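Local coordinates for CysQ, sulfite synthesis pathway protein (Bacteroides thetaiotaomicron VPI-5482, PDB 3B8B), which probably hydrolyses adenosine 3',5'-bisphosphate to AMP and phosphate, with magnesium as cofactor, as a member of the inositol monophosphatase superfamily, at residues I62-A67 with I103-D108; H188-A193 with E217-G222; T204-L209 with V237-A242. One frame throughout, in Å; residues are numbered along the deposited sequence.

Contact 1 (I62-A67 with I103-D108); sequences IADRKA and IVDPLD
Ala67 lays its methyl on the ring of Pro106, CB to CB at 3.6 Å, where helix 59-75 packs on the corner at Pro106 and Leu107 in strand 100-108. One turn earlier, Ala63 repeats the scheme: its CB meets the CD1 branch of Leu107 at 3.7 Å. Leu107 reaches that far because CG stands anti to the backbone N (chi1 -167°) and the chain runs on extended to CD1. With alanines at both places the backbones come close, Ala67 to Pro106 5.4 Å, CA to CA. The corner is also braced from within by an Asx turn: Leu107 N donates to Asp105 OD1 at 3.1 Å, coming from well above the carboxylate plane (54° out of it). Asp105 to Asp108 begin the family's Asp-Pro-x-Asp-Gly-Thr motif. In one of its two modelled conformers, and so less certainly, Asp64 brings OD1 to 4.3 Å from Asp105 OD1. Glu85 and Asp248 also lie beside Asp105. Such a gathering of carboxylates next to an apolar seat is consistent with the magnesium site predicted at Asp105, Leu107 and Asp108, as carboxylates are the usual protein ligands of magnesium.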
ATOM      1  N   ILE A  62       5.240   4.581 -18.952  1.00 23.56           N
ATOM      2  CA  ILE A  62       5.947   5.821 -18.696  1.00 23.51           C
ATOM      3  C   ILE A  62       5.719   6.280 -17.250  1.00 22.15           C
ATOM      4  O   ILE A  62       6.658   6.621 -16.540  1.00 22.47           O
ATOM      5  CB  ILE A  62       5.539   6.920 -19.695  1.00 23.81           C
ATOM      6  CG1 ILE A  62       5.913   6.516 -21.136  1.00 26.12           C
ATOM      7  CG2 ILE A  62       6.210   8.242 -19.370  1.00 23.31           C
ATOM      8  CD1 ILE A  62       5.295   7.426 -22.193  1.00 26.38           C
ATOM      9  N   ALA A  63       4.470   6.254 -16.796  1.00 21.24           N
ATOM     10  CA  ALA A  63       4.168   6.650 -15.421  1.00 21.67           C
ATOM     11  C   ALA A  63       4.884   5.779 -14.400  1.00 21.54           C
ATOM     12  O   ALA A  63       5.405   6.299 -13.403  1.00 20.63           O
ATOM     13  CB  ALA A  63       2.636   6.593 -15.175  1.00 20.70           C
ATOM     14  N   ASP A  64       4.878   4.462 -14.614  1.00 21.90           N
ATOM     15  CA  ASP A  64       5.528   3.542 -13.685  0.50 22.47           C
ATOM     16  C   ASP A  64       7.034   3.846 -13.630  1.00 22.65           C
ATOM     17  O   ASP A  64       7.644   3.891 -12.537  1.00 22.51           O
ATOM     18  CB  ASP A  64       5.258   2.094 -14.102  0.50 23.54           C
ATOM     19  CG  ASP A  64       5.964   1.085 -13.219  0.50 23.46           C
ATOM     20  OD1 ASP A  64       5.477   0.800 -12.110  0.50 28.62           O
ATOM     21  OD2 ASP A  64       7.015   0.580 -13.647  0.50 29.55           O
ATOM     22  N   ARG A  65       7.625   4.076 -14.800  1.00 22.55           N
ATOM     23  CA  ARG A  65       9.065   4.389 -14.854  0.50 22.54           C
ATOM     24  C   ARG A  65       9.375   5.707 -14.157  1.00 22.13           C
ATOM     25  O   ARG A  65      10.318   5.777 -13.359  1.00 21.69           O
ATOM     26  CB  ARG A  65       9.625   4.443 -16.283  0.50 22.86           C
ATOM     27  CG  ARG A  65      11.137   4.769 -16.292  0.50 23.23           C
ATOM     28  CD  ARG A  65      11.744   4.939 -17.681  0.50 25.45           C
ATOM     29  NE  ARG A  65      10.949   5.777 -18.580  0.50 28.30           N
ATOM     30  CZ  ARG A  65      10.993   7.103 -18.663  0.50 29.02           C
ATOM     31  NH1 ARG A  65      10.213   7.708 -19.546  0.50 29.57           N
ATOM     32  NH2 ARG A  65      11.802   7.829 -17.891  0.50 30.48           N
ATOM     33  N   LYS A  66       8.609   6.754 -14.447  1.00 21.09           N
ATOM     34  CA  LYS A  66       8.895   8.068 -13.857  1.00 21.86           C
ATOM     35  C   LYS A  66       8.669   8.039 -12.333  1.00 20.35           C
ATOM     36  O   LYS A  66       9.402   8.690 -11.570  1.00 20.61           O
ATOM     37  CB  LYS A  66       8.074   9.171 -14.524  1.00 22.31           C
ATOM     38  CG  LYS A  66       8.463   9.377 -15.987  1.00 25.27           C
ATOM     39  CD  LYS A  66       8.161  10.769 -16.492  1.00 27.53           C
ATOM     40  CE  LYS A  66       8.877  11.080 -17.834  1.00 30.07           C
ATOM     41  NZ  LYS A  66      10.368  11.310 -17.755  1.00 35.03           N
ATOM     42  N   ALA A  67       7.656   7.290 -11.898  1.00 20.00           N
ATOM     43  CA  ALA A  67       7.386   7.111 -10.468  1.00 19.64           C
ATOM     44  C   ALA A  67       8.550   6.410  -9.788  1.00 19.36           C
ATOM     45  O   ALA A  67       9.008   6.829  -8.720  1.00 19.15           O
ATOM     46  CB  ALA A  67       6.068   6.320 -10.254  1.00 19.42           C
ATOM     47  N   ILE A 103      10.677  -2.098   0.145  1.00 18.60           N
ATOM     48  CA  ILE A 103       9.906  -2.882  -0.820  1.00 18.87           C
ATOM     49  C   ILE A 103       8.839  -1.953  -1.396  1.00 18.21           C
ATOM     50  O   ILE A 103       7.978  -1.420  -0.655  1.00 18.90           O
ATOM     51  CB  ILE A 103       9.281  -4.148  -0.210  1.00 19.03           C
ATOM     52  CG1 ILE A 103      10.363  -5.001   0.452  1.00 20.25           C
ATOM     53  CG2 ILE A 103       8.576  -4.969  -1.323  1.00 19.03           C
ATOM     54  CD1 ILE A 103       9.888  -6.375   0.943  1.00 20.30           C
ATOM     55  N   VAL A 104       8.925  -1.750  -2.712  1.00 19.33           N
ATOM     56  CA  VAL A 104       8.217  -0.650  -3.390  1.00 19.19           C
ATOM     57  C   VAL A 104       7.435  -1.093  -4.617  1.00 17.87           C
ATOM     58  O   VAL A 104       7.945  -1.859  -5.426  1.00 18.69           O
ATOM     59  CB  VAL A 104       9.254   0.395  -3.849  1.00 19.88           C
ATOM     60  CG1 VAL A 104       8.603   1.491  -4.714  1.00 22.82           C
ATOM     61  CG2 VAL A 104       9.972   1.005  -2.618  1.00 19.54           C
ATOM     62  N   ASP A 105       6.200  -0.620  -4.740  1.00 18.90           N
ATOM     63  CA  ASP A 105       5.505  -0.642  -6.026  1.00 18.56           C
ATOM     64  C   ASP A 105       5.167   0.795  -6.377  1.00 19.00           C
ATOM     65  O   ASP A 105       4.304   1.396  -5.750  1.00 19.56           O
ATOM     66  CB  ASP A 105       4.254  -1.507  -6.048  1.00 19.92           C
ATOM     67  CG  ASP A 105       3.677  -1.653  -7.463  1.00 21.13           C
ATOM     68  OD1 ASP A 105       4.155  -0.973  -8.397  1.00 22.04           O
ATOM     69  OD2 ASP A 105       2.746  -2.499  -7.642  1.00 21.30           O
ATOM     70  N   PRO A 106       5.869   1.343  -7.359  1.00 19.35           N
ATOM     71  CA  PRO A 106       5.642   2.763  -7.700  1.00 19.93           C
ATOM     72  C   PRO A 106       4.232   3.073  -8.188  1.00 20.21           C
ATOM     73  O   PRO A 106       3.770   4.208  -8.050  1.00 19.97           O
ATOM     74  CB  PRO A 106       6.671   3.028  -8.818  1.00 20.28           C
ATOM     75  CG  PRO A 106       7.707   1.962  -8.628  1.00 23.24           C
ATOM     76  CD  PRO A 106       6.936   0.756  -8.184  1.00 20.33           C
ATOM     77  N   LEU A 107       3.541   2.085  -8.747  1.00 20.26           N
ATOM     78  CA  LEU A 107       2.211   2.319  -9.314  1.00 20.00           C
ATOM     79  C   LEU A 107       1.481   0.974  -9.340  1.00 20.43           C
ATOM     80  O   LEU A 107       1.635   0.174 -10.290  1.00 21.37           O
ATOM     81  CB  LEU A 107       2.305   2.928 -10.703  1.00 20.14           C
ATOM     82  CG  LEU A 107       1.024   3.521 -11.306  1.00 23.11           C
ATOM     83  CD1 LEU A 107       1.321   4.155 -12.683  1.00 22.27           C
ATOM     84  CD2 LEU A 107      -0.109   2.536 -11.367  1.00 27.74           C
ATOM     85  N   ASP A 108       0.708   0.735  -8.292  1.00 20.33           N
ATOM     86  CA  ASP A 108      -0.153  -0.454  -8.217  1.00 20.52           C
ATOM     87  C   ASP A 108      -1.565  -0.116  -8.690  1.00 21.47           C
ATOM     88  O   ASP A 108      -2.121   0.927  -8.341  1.00 21.54           O
ATOM     89  CB  ASP A 108      -0.259  -1.026  -6.817  1.00 19.86           C
ATOM     90  CG  ASP A 108      -1.046  -2.343  -6.794  1.00 21.74           C
ATOM     91  OD1 ASP A 108      -0.732  -3.234  -7.619  1.00 23.08           O
ATOM     92  OD2 ASP A 108      -2.022  -2.408  -6.039  1.00 24.59           O
TER

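Contact 2 (H188-A193 with E217-G222); sequences HFIAVA and ELISSG
A chi1 of 81° sets the His188 imidazole between its backbone N and carbonyl carbon, while Glu217 holds CG anti to its N (chi1 -180°) and stays extended beyond it; ring and carboxylate then meet at the start of a parallel strand pair. Strands 189-193 and 216-220 form a beta-alpha-beta unit with helix 200-212. NE2 of His188 donates to OE1 of Glu217 at 2.8 Å, nearly straight and in the ring plane, on the oxygen's anti side, tilted 22° out of the carboxylate plane. Replacing His188 by an alanine is likely to leave Glu217 OE1 without this donor and the carboxylate freer to turn. Backbone bonds alternate along the ladder: Glu217 N to Phe189 O, Ala191 N to Glu217 O, Ile219 N to Ala191 O and Ala193 N to Ile219 O all lie between 2.9 and 3.0 Å, and a weak one follows, Ser221 N to Ala193 O. One face carries Ile190, Val192, Glu217 and Ile219, with helix 225-232 covering Val192 and Ile219. There the side chains of Ile190 and Ile219 cross at an angle, CG2 to CG1 at 3.7 Å. The other face looks to helix 200-212; on it Ala191 CB touches Leu218 CD1 at 3.8 Å.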
ATOM      1  N   HIS A 188     -22.717  -3.247  11.865  1.00 29.88           N
ATOM      2  CA  HIS A 188     -22.790  -4.212  10.809  1.00 26.37           C
ATOM      3  C   HIS A 188     -21.411  -4.587  10.310  1.00 24.18           C
ATOM      4  O   HIS A 188     -20.453  -3.858  10.508  1.00 23.17           O
ATOM      5  CB  HIS A 188     -23.750  -3.760   9.711  1.00 25.63           C
ATOM      6  CG  HIS A 188     -23.182  -2.790   8.738  1.00 23.57           C
ATOM      7  ND1 HIS A 188     -23.128  -1.433   8.974  1.00 20.21           N
ATOM      8  CD2 HIS A 188     -22.732  -2.973   7.476  1.00 24.34           C
ATOM      9  CE1 HIS A 188     -22.613  -0.829   7.919  1.00 23.47           C
ATOM     10  NE2 HIS A 188     -22.376  -1.743   6.990  1.00 22.87           N
ATOM     11  N   PHE A 189     -21.354  -5.762   9.707  1.00 23.13           N
ATOM     12  CA  PHE A 189     -20.121  -6.374   9.244  1.00 21.92           C
ATOM     13  C   PHE A 189     -19.857  -5.944   7.815  1.00 21.65           C
ATOM     14  O   PHE A 189     -20.736  -6.049   6.960  1.00 20.79           O
ATOM     15  CB  PHE A 189     -20.253  -7.882   9.289  1.00 22.89           C
ATOM     16  CG  PHE A 189     -19.002  -8.603   8.959  1.00 23.60           C
ATOM     17  CD1 PHE A 189     -18.044  -8.825   9.943  1.00 25.65           C
ATOM     18  CD2 PHE A 189     -18.754  -9.058   7.666  1.00 25.03           C
ATOM     19  CE1 PHE A 189     -16.867  -9.498   9.651  1.00 26.47           C
ATOM     20  CE2 PHE A 189     -17.558  -9.722   7.374  1.00 25.66           C
ATOM     21  CZ  PHE A 189     -16.621  -9.928   8.369  1.00 24.71           C
ATOM     22  N   ILE A 190     -18.638  -5.514   7.541  1.00 19.87           N
ATOM     23  CA  ILE A 190     -18.279  -5.083   6.187  1.00 20.27           C
ATOM     24  C   ILE A 190     -17.064  -5.842   5.666  1.00 19.46           C
ATOM     25  O   ILE A 190     -16.029  -5.888   6.328  1.00 19.52           O
ATOM     26  CB  ILE A 190     -17.972  -3.571   6.124  1.00 19.44           C
ATOM     27  CG1 ILE A 190     -19.200  -2.759   6.552  1.00 21.48           C
ATOM     28  CG2 ILE A 190     -17.460  -3.125   4.709  1.00 20.10           C
ATOM     29  CD1 ILE A 190     -18.927  -1.273   6.653  1.00 22.00           C
ATOM     30  N   ALA A 191     -17.191  -6.392   4.458  1.00 18.83           N
ATOM     31  CA  ALA A 191     -16.077  -6.986   3.753  1.00 18.94           C
ATOM     32  C   ALA A 191     -15.755  -6.145   2.531  1.00 19.56           C
ATOM     33  O   ALA A 191     -16.636  -5.517   1.947  1.00 19.06           O
ATOM     34  CB  ALA A 191     -16.398  -8.446   3.331  1.00 18.81           C
ATOM     35  N   VAL A 192     -14.486  -6.084   2.135  0.50 19.60           N
ATOM     36  CA  VAL A 192     -14.116  -5.312   0.942  0.50 19.73           C
ATOM     37  C   VAL A 192     -13.481  -6.225  -0.106  0.50 20.31           C
ATOM     38  O   VAL A 192     -12.715  -7.131   0.208  0.50 19.95           O
ATOM     39  CB  VAL A 192     -13.205  -4.086   1.286  0.50 19.72           C
ATOM     40  CG1 VAL A 192     -11.892  -4.551   1.937  0.50 18.95           C
ATOM     41  CG2 VAL A 192     -12.956  -3.193   0.042  0.50 18.57           C
ATOM     42  N   ALA A 193     -13.846  -5.971  -1.355  1.00 21.24           N
ATOM     43  CA  ALA A 193     -13.383  -6.698  -2.531  1.00 21.85           C
ATOM     44  C   ALA A 193     -12.845  -5.777  -3.589  1.00 22.94           C
ATOM     45  O   ALA A 193     -13.099  -4.583  -3.609  1.00 21.63           O
ATOM     46  CB  ALA A 193     -14.491  -7.486  -3.119  1.00 23.04           C
ATOM     47  N   GLU A 217     -22.481  -6.150   4.620  1.00 17.72           N
ATOM     48  CA  GLU A 217     -22.326  -5.263   3.473  1.00 18.02           C
ATOM     49  C   GLU A 217     -20.984  -5.544   2.792  1.00 18.42           C
ATOM     50  O   GLU A 217     -19.989  -5.778   3.454  1.00 18.63           O
ATOM     51  CB  GLU A 217     -22.384  -3.789   3.898  1.00 17.15           C
ATOM     52  CG  GLU A 217     -22.227  -2.778   2.724  1.00 17.99           C
ATOM     53  CD  GLU A 217     -22.011  -1.335   3.157  1.00 22.04           C
ATOM     54  OE1 GLU A 217     -21.746  -1.092   4.357  1.00 23.72           O
ATOM     55  OE2 GLU A 217     -22.059  -0.426   2.283  1.00 20.86           O
ATOM     56  N   LEU A 218     -20.974  -5.485   1.469  1.00 17.81           N
ATOM     57  CA  LEU A 218     -19.744  -5.552   0.689  1.00 18.18           C
ATOM     58  C   LEU A 218     -19.457  -4.168   0.130  1.00 19.37           C
ATOM     59  O   LEU A 218     -20.364  -3.515  -0.349  1.00 19.51           O
ATOM     60  CB  LEU A 218     -19.890  -6.538  -0.461  1.00 18.74           C
ATOM     61  CG  LEU A 218     -19.402  -7.958  -0.196  1.00 20.88           C
ATOM     62  CD1 LEU A 218     -17.855  -7.986  -0.155  1.00 21.42           C
ATOM     63  CD2 LEU A 218     -20.029  -8.492   1.120  1.00 20.13           C
ATOM     64  N   ILE A 219     -18.206  -3.749   0.188  1.00 19.01           N
ATOM     65  CA  ILE A 219     -17.731  -2.534  -0.467  1.00 19.75           C
ATOM     66  C   ILE A 219     -16.518  -2.871  -1.341  1.00 20.59           C
ATOM     67  O   ILE A 219     -15.978  -3.962  -1.250  1.00 20.15           O
ATOM     68  CB  ILE A 219     -17.417  -1.434   0.541  1.00 20.10           C
ATOM     69  CG1 ILE A 219     -16.224  -1.803   1.439  1.00 20.98           C
ATOM     70  CG2 ILE A 219     -18.694  -1.073   1.360  1.00 19.88           C
ATOM     71  CD1 ILE A 219     -15.726  -0.713   2.374  1.00 22.03           C
ATOM     72  N   SER A 220     -16.121  -1.948  -2.218  1.00 20.47           N
ATOM     73  CA  SER A 220     -14.995  -2.239  -3.103  1.00 20.60           C
ATOM     74  C   SER A 220     -14.176  -0.993  -3.334  1.00 20.74           C
ATOM     75  O   SER A 220     -14.704   0.122  -3.321  1.00 20.86           O
ATOM     76  CB  SER A 220     -15.444  -2.825  -4.442  1.00 21.76           C
ATOM     77  OG  SER A 220     -16.261  -1.899  -5.175  1.00 24.03           O
ATOM     78  N   SER A 221     -12.880  -1.191  -3.500  1.00 20.58           N
ATOM     79  CA  SER A 221     -11.940  -0.085  -3.734  0.50 21.00           C
ATOM     80  C   SER A 221     -10.743  -0.649  -4.466  1.00 20.48           C
ATOM     81  O   SER A 221     -10.488  -1.864  -4.451  1.00 20.21           O
ATOM     82  CB  SER A 221     -11.426   0.601  -2.444  0.50 21.55           C
ATOM     83  OG  SER A 221     -12.347   1.523  -1.901  0.50 23.11           O
ATOM     84  N   GLY A 222     -10.037   0.244  -5.154  1.00 20.46           N
ATOM     85  CA  GLY A 222      -8.875  -0.134  -5.912  1.00 20.75           C
ATOM     86  C   GLY A 222      -7.624  -0.411  -5.066  1.00 20.01           C
ATOM     87  O   GLY A 222      -7.409   0.202  -4.018  1.00 20.59           O
TER

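Contact 3 (T204-L209 with V237-A242); sequences TYIADL and VYPRFA. With SO4 (sulfate ion), chain B.
Tyr205 turns one side of its ring to both Phe241 and Pro239, where the connecting helix of the beta-alpha-beta unit, 200-212, packs on strand 238-240 of the neighbouring antiparallel sheet. The axes of the segments 204-209 and 238-240 pass 9.5 Å apart and run roughly opposite ways, at 149°, a spacing that side chains rather than backbones fill. Tyr205 puts CG anti to its backbone N (chi1 -172°), which carries the ring toward the strand. Phe241 CZ comes over one face of that ring, displaced toward its rim, yet the planes are 53° apart and the centroids of Tyr205 and Phe241 4.9 Å apart, so the pair is oblique. At the root of the ring, Tyr205 CB touches Phe241 CE2 at 3.5 Å. Pro239 approaches the same tyrosine obliquely, its CB 3.6 Å from CD2 of Tyr205. One turn on, Leu209 and Val237 reach toward each other tip to tip, CD1 to CG1 at 3.7 Å, and Ile206 adds a looser touch on Pro239. The touches between the two segments are all carbon on carbon; Trp283 stacks on Phe241 from strand 280-288.

Tyr238 points away from the helix, and its OH accepts from NH1 of Arg240 near the guanidinium plane. That guanidinium grips a sulfate, probably from the crystallisation liquor and also bound by Ser194 and Lys226: NH1 donates to sulfate O1 and NH2 of Arg240 to sulfate O3, each at 2.9 Å.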
ATOM      1  N   THR A 204     -15.838 -17.583  -2.971  1.00 17.43           N
ATOM      2  CA  THR A 204     -16.299 -18.651  -2.087  1.00 17.43           C
ATOM      3  C   THR A 204     -16.195 -18.220  -0.614  1.00 17.13           C
ATOM      4  O   THR A 204     -17.109 -18.456   0.170  1.00 17.85           O
ATOM      5  CB  THR A 204     -15.494 -19.946  -2.362  1.00 16.59           C
ATOM      6  OG1 THR A 204     -15.845 -20.447  -3.662  1.00 17.01           O
ATOM      7  CG2 THR A 204     -15.848 -21.078  -1.318  1.00 16.70           C
ATOM      8  N   TYR A 205     -15.080 -17.610  -0.251  1.00 17.78           N
ATOM      9  CA  TYR A 205     -14.881 -17.121   1.110  1.00 18.91           C
ATOM     10  C   TYR A 205     -15.916 -16.026   1.427  1.00 19.41           C
ATOM     11  O   TYR A 205     -16.566 -16.063   2.459  1.00 19.58           O
ATOM     12  CB  TYR A 205     -13.488 -16.596   1.311  1.00 20.91           C
ATOM     13  CG  TYR A 205     -13.199 -16.257   2.742  1.00 22.16           C
ATOM     14  CD1 TYR A 205     -12.890 -17.237   3.645  1.00 26.15           C
ATOM     15  CD2 TYR A 205     -13.232 -14.953   3.182  1.00 24.48           C
ATOM     16  CE1 TYR A 205     -12.625 -16.934   4.945  1.00 27.68           C
ATOM     17  CE2 TYR A 205     -12.966 -14.643   4.484  1.00 25.58           C
ATOM     18  CZ  TYR A 205     -12.682 -15.636   5.362  1.00 27.62           C
ATOM     19  OH  TYR A 205     -12.422 -15.341   6.673  1.00 30.51           O
ATOM     20  N   ILE A 206     -16.090 -15.106   0.495  1.00 19.68           N
ATOM     21  CA  ILE A 206     -17.103 -14.030   0.704  1.00 20.32           C
ATOM     22  C   ILE A 206     -18.523 -14.603   0.859  1.00 20.35           C
ATOM     23  O   ILE A 206     -19.311 -14.149   1.723  1.00 19.75           O
ATOM     24  CB  ILE A 206     -16.997 -12.972  -0.410  1.00 20.33           C
ATOM     25  CG1 ILE A 206     -15.690 -12.196  -0.275  1.00 20.22           C
ATOM     26  CG2 ILE A 206     -18.207 -11.973  -0.339  1.00 21.61           C
ATOM     27  CD1 ILE A 206     -15.369 -11.269  -1.437  1.00 22.67           C
ATOM     28  N   ALA A 207     -18.884 -15.608   0.050  1.00 19.87           N
ATOM     29  CA  ALA A 207     -20.169 -16.269   0.180  1.00 21.33           C
ATOM     30  C   ALA A 207     -20.338 -16.830   1.594  1.00 21.59           C
ATOM     31  O   ALA A 207     -21.421 -16.720   2.183  1.00 22.17           O
ATOM     32  CB  ALA A 207     -20.345 -17.379  -0.904  1.00 21.03           C
ATOM     33  N   ASP A 208     -19.287 -17.437   2.126  1.00 22.15           N
ATOM     34  CA  ASP A 208     -19.338 -17.952   3.485  0.50 22.71           C
ATOM     35  C   ASP A 208     -19.478 -16.838   4.533  1.00 22.61           C
ATOM     36  O   ASP A 208     -20.258 -16.987   5.503  1.00 23.60           O
ATOM     37  CB  ASP A 208     -18.101 -18.784   3.795  0.50 23.47           C
ATOM     38  CG  ASP A 208     -18.325 -19.721   4.956  0.50 25.90           C
ATOM     39  OD1 ASP A 208     -19.366 -20.404   4.968  0.50 29.31           O
ATOM     40  OD2 ASP A 208     -17.461 -19.741   5.855  0.50 32.49           O
ATOM     41  N   LEU A 209     -18.747 -15.741   4.346  1.00 22.00           N
ATOM     42  CA  LEU A 209     -18.891 -14.563   5.246  1.00 22.40           C
ATOM     43  C   LEU A 209     -20.346 -14.091   5.219  1.00 22.23           C
ATOM     44  O   LEU A 209     -20.921 -13.731   6.254  1.00 22.01           O
ATOM     45  CB  LEU A 209     -17.989 -13.404   4.839  1.00 22.31           C
ATOM     46  CG  LEU A 209     -16.484 -13.495   5.056  1.00 24.50           C
ATOM     47  CD1 LEU A 209     -15.782 -12.324   4.404  1.00 24.59           C
ATOM     48  CD2 LEU A 209     -16.138 -13.656   6.553  1.00 29.07           C
ATOM     49  N   VAL A 237     -13.024  -6.885   7.178  1.00 21.17           N
ATOM     50  CA  VAL A 237     -12.171  -7.916   6.581  1.00 21.14           C
ATOM     51  C   VAL A 237     -11.916  -7.618   5.119  1.00 21.24           C
ATOM     52  O   VAL A 237     -12.822  -7.186   4.404  1.00 21.30           O
ATOM     53  CB  VAL A 237     -12.761  -9.342   6.758  1.00 22.23           C
ATOM     54  CG1 VAL A 237     -14.080  -9.502   6.015  1.00 24.27           C
ATOM     55  CG2 VAL A 237     -11.748 -10.402   6.319  1.00 22.39           C
ATOM     56  N   TYR A 238     -10.678  -7.862   4.698  1.00 20.46           N
ATOM     57  CA  TYR A 238     -10.279  -7.843   3.299  1.00 20.24           C
ATOM     58  C   TYR A 238      -9.589  -9.177   2.997  1.00 19.73           C
ATOM     59  O   TYR A 238      -8.402  -9.328   3.317  1.00 20.15           O
ATOM     60  CB  TYR A 238      -9.379  -6.657   2.990  1.00 20.70           C
ATOM     61  CG  TYR A 238      -8.674  -6.730   1.657  1.00 19.68           C
ATOM     62  CD1 TYR A 238      -9.304  -7.295   0.540  1.00 19.82           C
ATOM     63  CD2 TYR A 238      -7.376  -6.256   1.499  1.00 19.25           C
ATOM     64  CE1 TYR A 238      -8.644  -7.387  -0.681  1.00 20.08           C
ATOM     65  CE2 TYR A 238      -6.704  -6.352   0.290  1.00 20.66           C
ATOM     66  CZ  TYR A 238      -7.337  -6.930  -0.806  1.00 20.45           C
ATOM     67  OH  TYR A 238      -6.666  -7.021  -2.016  1.00 21.63           O
ATOM     68  N   PRO A 239     -10.340 -10.132   2.441  1.00 19.80           N
ATOM     69  CA  PRO A 239      -9.743 -11.422   2.076  1.00 19.77           C
ATOM     70  C   PRO A 239      -9.294 -11.363   0.638  1.00 21.04           C
ATOM     71  O   PRO A 239     -10.034 -10.858  -0.228  1.00 22.68           O
ATOM     72  CB  PRO A 239     -10.902 -12.391   2.280  1.00 21.29           C
ATOM     73  CG  PRO A 239     -12.134 -11.562   1.882  1.00 21.01           C
ATOM     74  CD  PRO A 239     -11.807 -10.127   2.201  1.00 19.76           C
ATOM     75  N   ARG A 240      -8.105 -11.848   0.341  1.00 20.31           N
ATOM     76  CA  ARG A 240      -7.633 -11.861  -1.043  1.00 19.67           C
ATOM     77  C   ARG A 240      -7.038 -13.239  -1.322  1.00 19.31           C
ATOM     78  O   ARG A 240      -5.885 -13.521  -0.987  1.00 19.71           O
ATOM     79  CB  ARG A 240      -6.642 -10.736  -1.329  1.00 20.16           C
ATOM     80  CG  ARG A 240      -6.384 -10.539  -2.811  1.00 21.70           C
ATOM     81  CD  ARG A 240      -7.645 -10.053  -3.428  1.00 24.09           C
ATOM     82  NE  ARG A 240      -7.599  -9.875  -4.865  1.00 27.97           N
ATOM     83  CZ  ARG A 240      -7.136  -8.776  -5.459  1.00 30.14           C
ATOM     84  NH1 ARG A 240      -6.616  -7.788  -4.742  1.00 26.89           N
ATOM     85  NH2 ARG A 240      -7.191  -8.667  -6.786  1.00 31.08           N
ATOM     86  N   PHE A 241      -7.859 -14.105  -1.914  1.00 18.63           N
ATOM     87  CA  PHE A 241      -7.448 -15.479  -2.245  1.00 18.71           C
ATOM     88  C   PHE A 241      -7.085 -15.524  -3.723  1.00 19.74           C
ATOM     89  O   PHE A 241      -7.764 -16.144  -4.562  1.00 19.35           O
ATOM     90  CB  PHE A 241      -8.546 -16.472  -1.876  1.00 19.65           C
ATOM     91  CG  PHE A 241      -8.862 -16.533  -0.393  1.00 18.30           C
ATOM     92  CD1 PHE A 241      -8.233 -15.701   0.546  1.00 22.61           C
ATOM     93  CD2 PHE A 241      -9.803 -17.420   0.062  1.00 22.25           C
ATOM     94  CE1 PHE A 241      -8.577 -15.784   1.908  1.00 21.83           C
ATOM     95  CE2 PHE A 241     -10.118 -17.523   1.403  1.00 21.90           C
ATOM     96  CZ  PHE A 241      -9.524 -16.700   2.315  1.00 22.25           C
ATOM     97  N   ALA A 242      -5.996 -14.812  -4.009  1.00 19.62           N
ATOM     98  CA  ALA A 242      -5.537 -14.537  -5.353  1.00 19.83           C
ATOM     99  C   ALA A 242      -4.053 -14.230  -5.222  1.00 20.64           C
ATOM    100  O   ALA A 242      -3.626 -13.748  -4.183  1.00 20.91           O
ATOM    101  CB  ALA A 242      -6.294 -13.357  -5.944  1.00 20.22           C
TER
HETATM  102  S   SO4 B 269      -6.281  -4.902  -7.106  1.00 35.14           S
HETATM  103  O1  SO4 B 269      -5.847  -5.117  -5.722  1.00 26.87           O
HETATM  104  O2  SO4 B 269      -5.318  -3.990  -7.737  1.00 33.03           O
HETATM  105  O3  SO4 B 269      -6.202  -6.193  -7.827  1.00 36.43           O
HETATM  106  O4  SO4 B 269      -7.621  -4.440  -7.236  1.00 31.63           O

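All three contacts belong to the inositol monophosphatase fold of this chain, but they fall into two groups. Contact 1 comes first along the chain and joins helix 59-75 to strand 100-108 of the six-stranded mixed sheet; its centre is about 27 Å from that of contact 2 and about 28 Å from that of contact 3. Contacts 2 and 3 have centres about 10 Å apart and alternate in sequence: strand 189-193, helix 200-212, strand 216-220, strand 238-240. They touch directly, with Val192 N 3.0 Å from Val237 O, a probable hydrogen bond. The parallel pair, its helix and the antiparallel sheet therefore form one continuous body, with contact 3 away from the predicted magnesium site, though contact 2 comes to about 6 Å of contact 1 at the nearest atoms.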